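Local coordinates for protein putative invasin (Yersinia pseudotuberculosis IP 31758, PDB 5N40) that probably acts as a bacterial surface adhesin of the invasin family, joining immunoglobulin-like domains to a C-type lectin-like domain, at residues Leu7-Ala16 with Leu83-Gly93. The protein carries 1 engineered substitution. Numbering follows the deposited sequence.
Sequences LSTTNSTLVA and LSVNVDGNNLG
Thr9 packs most closely on backbone: its CB comes to 3.4 Å from Gly93 O, and its methyl CG2 lies against the N and carbonyl carbon of the same glycine. This contact lies near the N-terminal end of an immunoglobulin-like beta sandwich, the invasin domain 3 module. Strands 13-16 and 83-87 run 8.6 Å apart at closest, in roughly opposite directions (139°). Strand 13-16 pairs with strand 28-34 through Thr13 and Val15 and faces strand 83-87 across the interior; strand 83-87 is joined to its antiparallel neighbour 90-102 by a type I' turn from Val87 to Asn90.

The interface is held by apolar groups. Leu7 and Val87 meet tip to tip, CD1 of the leucine 4.1 Å from CG1 and equally close to the CB and CG2 of the valine, so that one methyl rests on the branched isopropyl group. CG of Leu92 lies anti to its backbone N (chi1 178°), which sends the branch toward the 7-16 segment, where CD1 touches both Thr9 CG2 at 3.9 Å and Leu7 CB at 4.0 Å. Further along, Leu14 crosses the side chain of Leu83 at about a right angle, its CD2 3.8 Å from Leu83 O. Phe50 and Val31, from strands 48-52 and 28-34, also pack on Leu14 in the sandwich interior, while the methyl of Ala16 touches Leu83 CD1.

The turn that presents Thr9 is braced from within. Ser8 OG accepts a nearly straight bond (169°) of 2.9 Å from Asn11 N, an ST motif. The buried hydroxyl of Ser12 is also engaged by Arg36 N, and Ser8 O takes two bonds from one residue, the backbone N of Ser12 and Ser12 OG, the latter at 2.7 Å.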
loop_
_atom_site.group_PDB
_atom_site.type_symbol
_atom_site.label_atom_id
_atom_site.label_comp_id
_atom_site.label_asym_id
_atom_site.label_seq_id
_atom_site.Cartn_x
_atom_site.Cartn_y
_atom_site.Cartn_z
ATOM N N LEU A 7 8.532 -53.182 -22.776
ATOM C CA LEU A 7 8.320 -52.303 -21.628
ATOM C C LEU A 7 6.826 -52.078 -21.417
ATOM O O LEU A 7 6.124 -51.616 -22.324
ATOM C CB LEU A 7 9.039 -50.968 -21.834
ATOM C CG LEU A 7 10.546 -51.017 -22.107
ATOM C CD1 LEU A 7 11.116 -49.615 -22.212
ATOM C CD2 LEU A 7 11.291 -51.820 -21.042
ATOM N N SER A 8 6.338 -52.392 -20.219
ATOM C CA SER A 8 4.918 -52.283 -19.905
ATOM C C SER A 8 4.656 -50.987 -19.151
ATOM O O SER A 8 5.260 -50.743 -18.103
ATOM C CB SER A 8 4.442 -53.470 -19.070
ATOM O OG SER A 8 3.132 -53.228 -18.576
ATOM N N THR A 9 3.748 -50.164 -19.679
ATOM C CA THR A 9 3.386 -48.930 -18.994
ATOM C C THR A 9 2.448 -49.176 -17.821
ATOM O O THR A 9 2.277 -48.282 -16.986
ATOM C CB THR A 9 2.750 -47.943 -19.981
ATOM O OG1 THR A 9 1.569 -48.514 -20.556
ATOM C CG2 THR A 9 3.723 -47.605 -21.093
ATOM N N THR A 10 1.846 -50.364 -17.733
ATOM C CA THR A 10 0.968 -50.707 -16.621
ATOM C C THR A 10 1.702 -51.445 -15.503
ATOM O O THR A 10 1.390 -51.243 -14.325
ATOM C CB THR A 10 -0.205 -51.561 -17.117
ATOM O OG1 THR A 10 0.295 -52.705 -17.824
ATOM C CG2 THR A 10 -1.103 -50.752 -18.032
ATOM N N ASN A 11 2.664 -52.309 -15.838
ATOM C CA ASN A 11 3.443 -52.967 -14.796
ATOM C C ASN A 11 4.556 -52.072 -14.269
ATOM O O ASN A 11 4.964 -52.215 -13.111
ATOM C CB ASN A 11 4.038 -54.278 -15.312
ATOM C CG ASN A 11 2.978 -55.319 -15.611
ATOM O OD1 ASN A 11 1.911 -55.325 -15.001
ATOM N ND2 ASN A 11 3.267 -56.200 -16.560
ATOM N N SER A 12 5.059 -51.160 -15.091
ATOM C CA SER A 12 6.025 -50.181 -14.623
ATOM C C SER A 12 5.327 -49.097 -13.812
ATOM O O SER A 12 4.183 -48.728 -14.087
ATOM C CB SER A 12 6.762 -49.537 -15.795
ATOM O OG SER A 12 7.486 -50.494 -16.538
ATOM N N THR A 13 6.036 -48.574 -12.816
ATOM C CA THR A 13 5.504 -47.508 -11.980
ATOM C C THR A 13 6.568 -46.439 -11.788
ATOM O O THR A 13 7.769 -46.725 -11.779
ATOM C CB THR A 13 5.036 -48.032 -10.614
ATOM O OG1 THR A 13 6.158 -48.515 -9.868
ATOM C CG2 THR A 13 4.028 -49.151 -10.791
ATOM N N LEU A 14 6.108 -45.195 -11.676
ATOM C CA LEU A 14 6.953 -44.052 -11.349
ATOM C C LEU A 14 6.384 -43.418 -10.090
ATOM O O LEU A 14 5.205 -43.048 -10.057
ATOM C CB LEU A 14 6.988 -43.044 -12.499
ATOM C CG LEU A 14 7.997 -41.900 -12.371
ATOM C CD1 LEU A 14 9.430 -42.410 -12.508
ATOM C CD2 LEU A 14 7.712 -40.806 -13.394
ATOM N N VAL A 15 7.209 -43.305 -9.054
ATOM C CA VAL A 15 6.771 -42.768 -7.774
ATOM C C VAL A 15 7.806 -41.775 -7.267
ATOM O O VAL A 15 8.954 -41.746 -7.717
ATOM C CB VAL A 15 6.538 -43.883 -6.730
ATOM C CG1 VAL A 15 5.622 -44.967 -7.310
ATOM C CG2 VAL A 15 7.859 -44.484 -6.269
ATOM N N ALA A 16 7.372 -40.944 -6.321
ATOM C CA ALA A 16 8.237 -39.970 -5.681
ATOM C C ALA A 16 7.998 -40.010 -4.183
ATOM O O ALA A 16 6.882 -40.266 -3.728
ATOM C CB ALA A 16 7.990 -38.553 -6.210
ATOM N N LEU A 83 6.142 -35.359 -13.368
ATOM C CA LEU A 83 7.338 -36.131 -13.672
ATOM C C LEU A 83 7.061 -37.046 -14.854
ATOM O O LEU A 83 6.024 -37.714 -14.889
ATOM C CB LEU A 83 7.759 -36.964 -12.461
ATOM C CG LEU A 83 7.999 -36.189 -11.165
ATOM C CD1 LEU A 83 8.060 -37.141 -9.976
ATOM C CD2 LEU A 83 9.273 -35.403 -11.271
ATOM N N SER A 84 7.992 -37.088 -15.805
ATOM C CA SER A 84 7.904 -38.005 -16.934
ATOM C C SER A 84 9.194 -38.807 -17.041
ATOM O O SER A 84 10.220 -38.466 -16.446
ATOM C CB SER A 84 7.644 -37.271 -18.253
ATOM O OG SER A 84 8.783 -36.541 -18.659
ATOM N N VAL A 85 9.128 -39.894 -17.805
ATOM C CA VAL A 85 10.243 -40.821 -17.932
ATOM C C VAL A 85 10.383 -41.231 -19.392
ATOM O O VAL A 85 9.384 -41.433 -20.090
ATOM C CB VAL A 85 10.042 -42.056 -17.023
ATOM C CG1 VAL A 85 8.680 -42.677 -17.257
ATOM C CG2 VAL A 85 11.147 -43.077 -17.236
ATOM N N ASN A 86 11.625 -41.343 -19.856
ATOM C CA ASN A 86 11.888 -41.900 -21.173
ATOM C C ASN A 86 13.056 -42.875 -21.077
ATOM O O ASN A 86 13.886 -42.799 -20.165
ATOM C CB ASN A 86 12.152 -40.803 -22.235
ATOM C CG ASN A 86 13.311 -39.897 -21.891
ATOM O OD1 ASN A 86 14.473 -40.276 -22.029
ATOM N ND2 ASN A 86 13.001 -38.668 -21.478
ATOM N N VAL A 87 13.085 -43.810 -22.020
ATOM C CA VAL A 87 14.081 -44.873 -22.081
ATOM C C VAL A 87 14.669 -44.838 -23.480
ATOM O O VAL A 87 13.925 -44.911 -24.464
ATOM C CB VAL A 87 13.465 -46.252 -21.792
ATOM C CG1 VAL A 87 14.525 -47.344 -21.856
ATOM C CG2 VAL A 87 12.752 -46.254 -20.442
ATOM N N ASP A 88 15.990 -44.708 -23.576
ATOM C CA ASP A 88 16.648 -44.542 -24.871
ATOM C C ASP A 88 16.044 -43.366 -25.638
ATOM O O ASP A 88 15.931 -43.398 -26.860
ATOM C CB ASP A 88 16.558 -45.815 -25.720
ATOM C CG ASP A 88 17.291 -46.991 -25.112
ATOM O OD1 ASP A 88 18.373 -46.790 -24.522
ATOM O OD2 ASP A 88 16.777 -48.120 -25.247
ATOM N N GLY A 89 15.625 -42.328 -24.920
ATOM C CA GLY A 89 15.092 -41.142 -25.554
ATOM C C GLY A 89 13.645 -41.236 -25.992
ATOM O O GLY A 89 13.136 -40.270 -26.577
ATOM N N ASN A 90 12.968 -42.348 -25.721
ATOM C CA ASN A 90 11.576 -42.560 -26.105
ATOM C C ASN A 90 10.695 -42.534 -24.860
ATOM O O ASN A 90 11.012 -43.184 -23.858
ATOM C CB ASN A 90 11.416 -43.899 -26.835
ATOM C CG ASN A 90 12.525 -44.158 -27.859
ATOM O OD1 ASN A 90 12.850 -43.298 -28.679
ATOM N ND2 ASN A 90 13.122 -45.346 -27.793
ATOM N N ASN A 91 9.587 -41.798 -24.923
ATOM C CA ASN A 91 8.736 -41.660 -23.749
ATOM C C ASN A 91 8.175 -43.009 -23.336
ATOM O O ASN A 91 7.727 -43.792 -24.174
ATOM C CB ASN A 91 7.572 -40.701 -24.017
ATOM C CG ASN A 91 6.652 -40.551 -22.806
ATOM O OD1 ASN A 91 7.038 -39.974 -21.789
ATOM N ND2 ASN A 91 5.433 -41.073 -22.912
ATOM N N LEU A 92 8.202 -43.271 -22.029
ATOM C CA LEU A 92 7.531 -44.422 -21.438
ATOM C C LEU A 92 6.242 -43.924 -20.797
ATOM O O LEU A 92 6.278 -43.215 -19.786
ATOM C CB LEU A 92 8.423 -45.116 -20.413
ATOM C CG LEU A 92 7.784 -46.306 -19.700
ATOM C CD1 LEU A 92 7.596 -47.466 -20.663
ATOM C CD2 LEU A 92 8.614 -46.724 -18.494
ATOM N N GLY A 93 5.110 -44.305 -21.379
ATOM C CA GLY A 93 3.833 -43.727 -21.011
ATOM C C GLY A 93 3.246 -44.280 -19.734
ATOM O O GLY A 93 2.059 -44.613 -19.681
#